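Local coordinates for SaTIE-TED (Staphylococcus aureus, PDB 6FX6), which is of unknown function but, as the thioester domain of a cell-wall-anchored surface protein, may attach covalently to partner molecules, at residues A[81-86]-A[201-206]; A[20-25]-A[103-108]. All coordinates share one frame; numbering follows the deposited sequence.

Contact 1: residues A[81-86]-A[201-206]; sequences ISHFGY and DRITIV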
ATOM      1  N   ILE A  81       1.203   3.876  -2.615  1.00 35.15           N
ATOM      2  CA  ILE A  81       0.412   5.104  -2.589  1.00 34.41           C
ATOM      3  C   ILE A  81      -1.058   4.787  -2.313  1.00 32.02           C
ATOM      4  O   ILE A  81      -1.692   5.466  -1.509  1.00 31.55           O
ATOM      5  CB  ILE A  81       0.568   5.920  -3.892  1.00 35.43           C
ATOM      6  CG1 ILE A  81       2.015   6.420  -4.029  1.00 40.66           C
ATOM      7  CG2 ILE A  81      -0.381   7.113  -3.893  1.00 35.86           C
ATOM      8  CD1 ILE A  81       2.406   6.801  -5.439  1.00 42.73           C
ATOM      9  N   SER A  82      -1.592   3.762  -2.969  1.00 29.01           N
ATOM     10  CA  SER A  82      -2.959   3.335  -2.712  1.00 28.85           C
ATOM     11  C   SER A  82      -3.122   2.927  -1.247  1.00 29.69           C
ATOM     12  O   SER A  82      -4.019   3.416  -0.562  1.00 26.84           O
ATOM     13  CB  SER A  82      -3.349   2.186  -3.637  1.00 31.62           C
ATOM     14  OG  SER A  82      -4.662   1.723  -3.358  1.00 31.13           O
ATOM     15  N   HIS A  83      -2.222   2.071  -0.764  1.00 32.10           N
ATOM     16  CA  HIS A  83      -2.323   1.529   0.593  1.00 32.13           C
ATOM     17  C   HIS A  83      -2.217   2.603   1.681  1.00 33.05           C
ATOM     18  O   HIS A  83      -3.158   2.804   2.457  1.00 33.30           O
ATOM     19  CB  HIS A  83      -1.270   0.446   0.821  1.00 33.02           C
ATOM     20  CG  HIS A  83      -1.310  -0.147   2.191  1.00 33.27           C
ATOM     21  ND1 HIS A  83      -2.250  -1.082   2.572  1.00 33.30           N
ATOM     22  CD2 HIS A  83      -0.539   0.083   3.279  1.00 34.29           C
ATOM     23  CE1 HIS A  83      -2.044  -1.415   3.834  1.00 34.25           C
ATOM     24  NE2 HIS A  83      -1.018  -0.717   4.289  1.00 35.99           N
ATOM     25  N   PHE A  84      -1.074   3.282   1.730  1.00 32.40           N
ATOM     26  CA  PHE A  84      -0.810   4.275   2.774  1.00 35.84           C
ATOM     27  C   PHE A  84      -1.581   5.575   2.578  1.00 35.27           C
ATOM     28  O   PHE A  84      -1.917   6.248   3.557  1.00 36.17           O
ATOM     29  CB  PHE A  84       0.688   4.558   2.883  1.00 37.96           C
ATOM     30  CG  PHE A  84       1.479   3.387   3.383  1.00 41.19           C
ATOM     31  CD1 PHE A  84       1.412   3.017   4.724  1.00 44.47           C
ATOM     32  CD2 PHE A  84       2.291   2.652   2.526  1.00 40.72           C
ATOM     33  CE1 PHE A  84       2.139   1.935   5.201  1.00 46.32           C
ATOM     34  CE2 PHE A  84       3.020   1.570   2.998  1.00 42.84           C
ATOM     35  CZ  PHE A  84       2.941   1.208   4.333  1.00 45.94           C
ATOM     36  N   GLY A  85      -1.866   5.918   1.323  1.00 35.97           N
ATOM     37  CA  GLY A  85      -2.599   7.134   0.994  1.00 34.69           C
ATOM     38  C   GLY A  85      -4.061   7.089   1.373  1.00 34.15           C
ATOM     39  O   GLY A  85      -4.593   8.062   1.896  1.00 32.66           O
ATOM     40  N   TYR A  86      -4.725   5.968   1.119  1.00 32.07           N
ATOM     41  CA  TYR A  86      -6.152   5.905   1.389  1.00 31.71           C
ATOM     42  C   TYR A  86      -6.608   4.681   2.169  1.00 31.26           C
ATOM     43  O   TYR A  86      -7.210   4.835   3.224  1.00 37.33           O
ATOM     44  CB  TYR A  86      -6.972   6.077   0.098  1.00 29.69           C
ATOM     45  CG  TYR A  86      -8.414   6.346   0.424  1.00 31.09           C
ATOM     46  CD1 TYR A  86      -8.817   7.603   0.878  1.00 30.84           C
ATOM     47  CD2 TYR A  86      -9.367   5.326   0.368  1.00 32.48           C
ATOM     48  CE1 TYR A  86     -10.132   7.847   1.225  1.00 33.20           C
ATOM     49  CE2 TYR A  86     -10.687   5.564   0.720  1.00 33.82           C
ATOM     50  CZ  TYR A  86     -11.063   6.825   1.140  1.00 32.70           C
ATOM     51  OH  TYR A  86     -12.367   7.068   1.484  1.00 41.22           O
ATOM     52  N   ASP A 201       5.754  -7.706   9.992  1.00 26.34           N
ATOM     53  CA  ASP A 201       5.139  -7.123   8.795  1.00 28.81           C
ATOM     54  C   ASP A 201       4.668  -5.686   8.998  1.00 26.31           C
ATOM     55  O   ASP A 201       4.034  -5.369  10.007  1.00 30.26           O
ATOM     56  CB  ASP A 201       3.913  -7.936   8.359  1.00 30.25           C
ATOM     57  CG  ASP A 201       4.231  -9.386   8.083  1.00 34.39           C
ATOM     58  OD1 ASP A 201       5.345  -9.694   7.613  1.00 35.03           O
ATOM     59  OD2 ASP A 201       3.345 -10.221   8.330  1.00 38.24           O
ATOM     60  N   ARG A 202       4.943  -4.838   8.015  1.00 25.20           N
ATOM     61  CA  ARG A 202       4.349  -3.502   7.953  1.00 28.37           C
ATOM     62  C   ARG A 202       2.930  -3.518   7.370  1.00 28.30           C
ATOM     63  O   ARG A 202       2.124  -2.654   7.703  1.00 29.48           O
ATOM     64  CB  ARG A 202       5.226  -2.558   7.132  1.00 28.91           C
ATOM     65  CG  ARG A 202       6.523  -2.173   7.814  1.00 28.96           C
ATOM     66  CD  ARG A 202       7.443  -1.448   6.849  1.00 31.01           C
ATOM     67  NE  ARG A 202       8.648  -0.952   7.510  1.00 34.56           N
ATOM     68  CZ  ARG A 202       8.758   0.205   8.170  1.00 36.19           C
ATOM     69  NH1 ARG A 202       7.729   1.053   8.288  1.00 35.19           N
ATOM     70  NH2 ARG A 202       9.927   0.525   8.724  1.00 38.45           N
ATOM     71  N   ILE A 203       2.645  -4.484   6.492  1.00 29.35           N
ATOM     72  CA  ILE A 203       1.352  -4.599   5.811  1.00 30.75           C
ATOM     73  C   ILE A 203       0.758  -5.995   6.042  1.00 30.21           C
ATOM     74  O   ILE A 203       1.410  -7.003   5.779  1.00 32.49           O
ATOM     75  CB  ILE A 203       1.500  -4.336   4.291  1.00 29.37           C
ATOM     76  CG1 ILE A 203       2.046  -2.918   4.049  1.00 31.49           C
ATOM     77  CG2 ILE A 203       0.163  -4.524   3.577  1.00 30.33           C
ATOM     78  CD1 ILE A 203       2.384  -2.601   2.602  1.00 31.41           C
ATOM     79  N   THR A 204      -0.489  -6.040   6.504  1.00 31.79           N
ATOM     80  CA  THR A 204      -1.188  -7.292   6.796  1.00 34.35           C
ATOM     81  C   THR A 204      -2.461  -7.516   5.961  1.00 35.81           C
ATOM     82  O   THR A 204      -3.256  -8.397   6.286  1.00 37.57           O
ATOM     83  CB  THR A 204      -1.562  -7.344   8.288  1.00 34.73           C
ATOM     84  OG1 THR A 204      -2.459  -6.270   8.588  1.00 35.00           O
ATOM     85  CG2 THR A 204      -0.308  -7.231   9.154  1.00 31.66           C
ATOM     86  N   ILE A 205      -2.660  -6.707   4.916  1.00 39.30           N
ATOM     87  CA  ILE A 205      -3.739  -6.910   3.932  1.00 39.33           C
ATOM     88  C   ILE A 205      -3.089  -7.066   2.558  1.00 41.21           C
ATOM     89  O   ILE A 205      -3.339  -6.302   1.624  1.00 49.97           O
ATOM     90  CB  ILE A 205      -4.809  -5.779   3.941  1.00 39.12           C
ATOM     91  CG1 ILE A 205      -4.168  -4.382   3.977  1.00 37.73           C
ATOM     92  CG2 ILE A 205      -5.761  -5.956   5.120  1.00 39.38           C
ATOM     93  CD1 ILE A 205      -5.101  -3.283   3.512  1.00 38.67           C
ATOM     94  N   VAL A 206      -2.243  -8.083   2.464  1.00 42.20           N
ATOM     95  CA  VAL A 206      -1.460  -8.346   1.270  1.00 41.86           C
ATOM     96  C   VAL A 206      -2.333  -9.086   0.254  1.00 41.55           C
ATOM     97  O   VAL A 206      -3.184  -9.893   0.624  1.00 47.40           O
ATOM     98  CB  VAL A 206      -0.186  -9.160   1.615  1.00 44.19           C
ATOM     99  CG1 VAL A 206       0.608  -9.519   0.362  1.00 47.05           C
ATOM    100  CG2 VAL A 206       0.687  -8.378   2.592  1.00 42.82           C
TER
HETATM  101  O   HOH W   1      -0.067  -1.013   6.785  1.00 25.29           O

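Contact 2: residues A[20-25]-A[103-108]; sequences IVYSAK and LIWELL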
ATOM      1  N   ILE A  20      -9.564  20.336 -10.104  1.00 44.97           N
ATOM      2  CA  ILE A  20      -8.302  20.632 -10.788  1.00 46.92           C
ATOM      3  C   ILE A  20      -8.521  21.019 -12.246  1.00 49.55           C
ATOM      4  O   ILE A  20      -9.549  20.689 -12.847  1.00 48.07           O
ATOM      5  CB  ILE A  20      -7.329  19.429 -10.778  1.00 45.56           C
ATOM      6  CG1 ILE A  20      -8.017  18.157 -11.305  1.00 45.28           C
ATOM      7  CG2 ILE A  20      -6.767  19.202  -9.383  1.00 47.14           C
ATOM      8  CD1 ILE A  20      -7.093  16.964 -11.441  1.00 44.17           C
ATOM      9  N   VAL A  21      -7.543  21.733 -12.795  1.00 50.57           N
ATOM     10  CA  VAL A  21      -7.383  21.872 -14.234  1.00 52.95           C
ATOM     11  C   VAL A  21      -6.055  21.183 -14.544  1.00 54.03           C
ATOM     12  O   VAL A  21      -5.005  21.631 -14.068  1.00 55.97           O
ATOM     13  CB  VAL A  21      -7.355  23.346 -14.680  1.00 55.58           C
ATOM     14  CG1 VAL A  21      -7.097  23.448 -16.183  1.00 58.06           C
ATOM     15  CG2 VAL A  21      -8.662  24.035 -14.301  1.00 54.12           C
ATOM     16  N   TYR A  22      -6.106  20.099 -15.320  1.00 49.56           N
ATOM     17  CA  TYR A  22      -4.919  19.283 -15.571  1.00 50.30           C
ATOM     18  C   TYR A  22      -4.779  18.831 -17.014  1.00 51.43           C
ATOM     19  O   TYR A  22      -5.735  18.862 -17.789  1.00 48.19           O
ATOM     20  CB  TYR A  22      -4.913  18.066 -14.644  1.00 45.57           C
ATOM     21  CG  TYR A  22      -5.761  16.900 -15.100  1.00 44.75           C
ATOM     22  CD1 TYR A  22      -7.148  16.928 -14.972  1.00 43.69           C
ATOM     23  CD2 TYR A  22      -5.174  15.756 -15.641  1.00 47.61           C
ATOM     24  CE1 TYR A  22      -7.931  15.857 -15.381  1.00 44.67           C
ATOM     25  CE2 TYR A  22      -5.944  14.674 -16.050  1.00 47.37           C
ATOM     26  CZ  TYR A  22      -7.323  14.726 -15.918  1.00 49.39           C
ATOM     27  OH  TYR A  22      -8.088  13.649 -16.322  1.00 49.96           O
ATOM     28  N   SER A  23      -3.562  18.403 -17.342  1.00 55.08           N
ATOM     29  CA  SER A  23      -3.228  17.821 -18.637  1.00 57.29           C
ATOM     30  C   SER A  23      -2.558  16.461 -18.428  1.00 55.56           C
ATOM     31  O   SER A  23      -1.815  16.263 -17.468  1.00 54.55           O
ATOM     32  CB  SER A  23      -2.307  18.753 -19.422  1.00 59.82           C
ATOM     33  OG  SER A  23      -2.974  19.959 -19.738  1.00 60.56           O
ATOM     34  N   ALA A  24      -2.851  15.530 -19.330  1.00 55.08           N
ATOM     35  CA  ALA A  24      -2.292  14.186 -19.293  1.00 54.03           C
ATOM     36  C   ALA A  24      -2.465  13.551 -20.668  1.00 56.35           C
ATOM     37  O   ALA A  24      -3.594  13.298 -21.083  1.00 52.27           O
ATOM     38  CB  ALA A  24      -2.992  13.357 -18.231  1.00 49.84           C
ATOM     39  N   LYS A  25      -1.352  13.328 -21.375  1.00 60.42           N
ATOM     40  CA  LYS A  25      -1.369  12.831 -22.761  1.00 65.54           C
ATOM     41  C   LYS A  25      -2.156  13.794 -23.680  1.00 65.68           C
ATOM     42  O   LYS A  25      -1.968  15.005 -23.572  1.00 67.13           O
ATOM     43  CB  LYS A  25      -1.891  11.383 -22.828  1.00 67.85           C
ATOM     44  CG  LYS A  25      -1.077  10.358 -22.056  1.00 70.93           C
ATOM     45  CD  LYS A  25      -1.203   8.996 -22.727  1.00 75.45           C
ATOM     46  CE  LYS A  25      -0.798   7.850 -21.821  1.00 76.07           C
ATOM     47  NZ  LYS A  25      -1.017   6.559 -22.531  1.00 80.28           N
ATOM     48  N   LEU A 103      -1.954  11.809  -6.695  1.00 34.08           N
ATOM     49  CA  LEU A 103      -0.555  11.392  -6.548  1.00 36.76           C
ATOM     50  C   LEU A 103      -0.215  10.191  -7.433  1.00 35.80           C
ATOM     51  O   LEU A 103       0.863  10.148  -8.031  1.00 36.85           O
ATOM     52  CB  LEU A 103      -0.229  11.076  -5.081  1.00 38.10           C
ATOM     53  CG  LEU A 103       1.239  10.743  -4.755  1.00 39.46           C
ATOM     54  CD1 LEU A 103       2.198  11.774  -5.331  1.00 42.60           C
ATOM     55  CD2 LEU A 103       1.423  10.625  -3.249  1.00 40.39           C
ATOM     56  N   ILE A 104      -1.130   9.221  -7.494  1.00 32.81           N
ATOM     57  CA  ILE A 104      -1.042   8.104  -8.440  1.00 33.17           C
ATOM     58  C   ILE A 104      -0.908   8.640  -9.860  1.00 33.89           C
ATOM     59  O   ILE A 104      -0.048   8.192 -10.615  1.00 38.40           O
ATOM     60  CB  ILE A 104      -2.266   7.154  -8.319  1.00 31.74           C
ATOM     61  CG1 ILE A 104      -2.132   6.298  -7.056  1.00 31.24           C
ATOM     62  CG2 ILE A 104      -2.414   6.251  -9.546  1.00 32.00           C
ATOM     63  CD1 ILE A 104      -3.423   5.645  -6.603  1.00 29.88           C
ATOM     64  N   TRP A 105      -1.751   9.607 -10.209  1.00 35.14           N
ATOM     65  CA  TRP A 105      -1.714  10.212 -11.540  1.00 38.48           C
ATOM     66  C   TRP A 105      -0.442  11.006 -11.843  1.00 40.33           C
ATOM     67  O   TRP A 105      -0.056  11.083 -13.005  1.00 41.79           O
ATOM     68  CB  TRP A 105      -2.935  11.106 -11.780  1.00 37.79           C
ATOM     69  CG  TRP A 105      -4.205  10.397 -12.129  1.00 35.53           C
ATOM     70  CD1 TRP A 105      -4.380   9.065 -12.396  1.00 36.99           C
ATOM     71  CD2 TRP A 105      -5.480  11.008 -12.305  1.00 34.25           C
ATOM     72  NE1 TRP A 105      -5.693   8.811 -12.697  1.00 32.93           N
ATOM     73  CE2 TRP A 105      -6.391   9.987 -12.654  1.00 33.63           C
ATOM     74  CE3 TRP A 105      -5.944  12.324 -12.199  1.00 33.67           C
ATOM     75  CZ2 TRP A 105      -7.745  10.238 -12.887  1.00 35.52           C
ATOM     76  CZ3 TRP A 105      -7.291  12.574 -12.427  1.00 36.55           C
ATOM     77  CH2 TRP A 105      -8.178  11.533 -12.766  1.00 35.39           C
ATOM     78  N   GLU A 106       0.200  11.592 -10.831  1.00 42.83           N
ATOM     79  CA  GLU A 106       1.510  12.241 -11.030  1.00 48.88           C
ATOM     80  C   GLU A 106       2.564  11.271 -11.554  1.00 51.86           C
ATOM     81  O   GLU A 106       3.389  11.651 -12.379  1.00 55.96           O
ATOM     82  CB  GLU A 106       2.032  12.903  -9.749  1.00 51.62           C
ATOM     83  CG  GLU A 106       1.307  14.188  -9.376  1.00 54.45           C
ATOM     84  CD  GLU A 106       2.177  15.212  -8.660  1.00 60.07           C
ATOM     85  OE1 GLU A 106       3.332  15.425  -9.090  1.00 66.83           O
ATOM     86  OE2 GLU A 106       1.694  15.827  -7.678  1.00 57.77           O
ATOM     87  N   LEU A 107       2.527  10.027 -11.077  1.00 51.86           N
ATOM     88  CA  LEU A 107       3.450   8.988 -11.547  1.00 56.40           C
ATOM     89  C   LEU A 107       3.144   8.471 -12.951  1.00 53.87           C
ATOM     90  O   LEU A 107       4.014   7.888 -13.590  1.00 58.48           O
ATOM     91  CB  LEU A 107       3.474   7.804 -10.573  1.00 57.11           C
ATOM     92  CG  LEU A 107       4.111   8.049  -9.207  1.00 59.81           C
ATOM     93  CD1 LEU A 107       3.972   6.784  -8.377  1.00 59.23           C
ATOM     94  CD2 LEU A 107       5.577   8.466  -9.332  1.00 64.62           C
ATOM     95  N   LEU A 108       1.911   8.661 -13.410  1.00 53.06           N
ATOM     96  CA  LEU A 108       1.479   8.230 -14.739  1.00 53.37           C
ATOM     97  C   LEU A 108       1.332   9.388 -15.740  1.00 55.25           C
ATOM     98  O   LEU A 108       0.629   9.251 -16.748  1.00 55.74           O
ATOM     99  CB  LEU A 108       0.157   7.464 -14.609  1.00 49.83           C
ATOM    100  CG  LEU A 108       0.174   6.297 -13.620  1.00 49.45           C
ATOM    101  CD1 LEU A 108      -1.219   5.710 -13.465  1.00 47.48           C
ATOM    102  CD2 LEU A 108       1.164   5.231 -14.066  1.00 52.86           C
TER

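Contact 1: residues A[81-86]-A[201-206]
H83 places its CG opposite the backbone N (chi1 180°), which sends the imidazole off helix 72-87 toward the loop at 201-206. I203 comes to meet it from the other direction. Its chi1 of -60° puts CG2 anti to the backbone N and CG1 anti to the carbonyl carbon, and both branches reach the ring. CG2 lies over one face, 4.2 Å from the centroid of the H83 ring and 28° off its normal, a CH-pi contact. CG1 approaches H83 NE2 at 3.8 Å. I203 CD1 stands above the same ring, offset toward the rim. I205 arrives differently: its CD1 meets the edge of the imidazole in plane, 3.6 Å from H83 CE1.

The ring is also held from within the helix. H83 CD2 sits over the centre of the F84 ring, 3.6 Å above its plane, so the imidazole turns an edge to the phenyl face. I203 CD1 touches F84 CZ obliquely at 4.2 Å. Together these contacts should limit the rotation of the imidazole.

The polar link between the segments runs through a water. It lies in the plane of the imidazole at 2.7 Å from H83 NE2. It donates to R202 O at 2.9 Å, and so ties the histidine to the loop backbone. The loop has further anchors: R202 NH2 bonds to Q137 O, and the I203 backbone bonds to P228. I203 also touches M80, and I205 touches I87, both on helix 72-87.

The loop leaves strand 195-201 of the four-stranded mixed sheet and leads to strand 210-213 of the large antiparallel sheet. The contact therefore docks a chain crossing between two sheets on a helix of the thioester domain, a return path consistent with the slipknot topology reported for this class.

Contact 2: residues A[20-25]-A[103-108]
Y22 and W105 set their rings nearly parallel but slid well apart. The planes differ by 21°, and the centroids of the Y22 ring and the six-membered ring of W105 are 5.4 Å apart. The overlap is slight, so this is a marginal contact of the two ring ends and not a full stack. The side chains themselves cross at about a right angle, one coming from strand 20-24 and the other from helix 94-107.

The far end of each ring does the touching. Y22 CZ lies 4.1 Å from W105 CZ3. Y22 OH is also 4.1 Å from W105 CZ3, and it is equally far from W105 CH2. The approach is oblique for both rings. The CB of Y22 points toward helix 94-107, and chi1 of 82° places CG between the backbone N and the carbonyl carbon. W105 keeps its CG beside the backbone N, and the indole extends from the helix toward the phenol.

The polar ends are held by other parts of the chain. Y22 OH bonds to P50 O and to R27 NH1, which fixes the phenol end beside the indole. W105 NE1 makes a weak hydrogen bond to C47 O. Y112 of strand 111-115 touches both aromatic side chains, while P50 and M32 also pack on W105.

W105 closes a TQxxIW sequence, a motif that in thioester domains carries the glutamine of the Cys-Gln thioester; C47 is probably the cysteine partner. The chemistry is that of a buried aromatic pair, joined by dispersion and shape, whose hydroxyl is held by P50 O and R27, and whose indole N-H bonds only weakly to C47 O, close to the probable thioester site.

The two contacts lie about 22 Å apart, centre to centre. Contact 1 is about 3 Å from the centre of the chain and contact 2 about 20 Å. Their segments alternate along the sequence: 20-25, 81-86, 103-108, 201-206. The middle two belong to consecutive helices, 72-87 and 94-107, which pack on each other. There I81 CG2 meets I104 CG1 at 3.7 Å and L103 CD2 at 4.0 Å. The helix pair thus links strand 20-24 of the large antiparallel sheet, through contact 2, with the loop at 201-206 that comes from the mixed sheet, through contact 1.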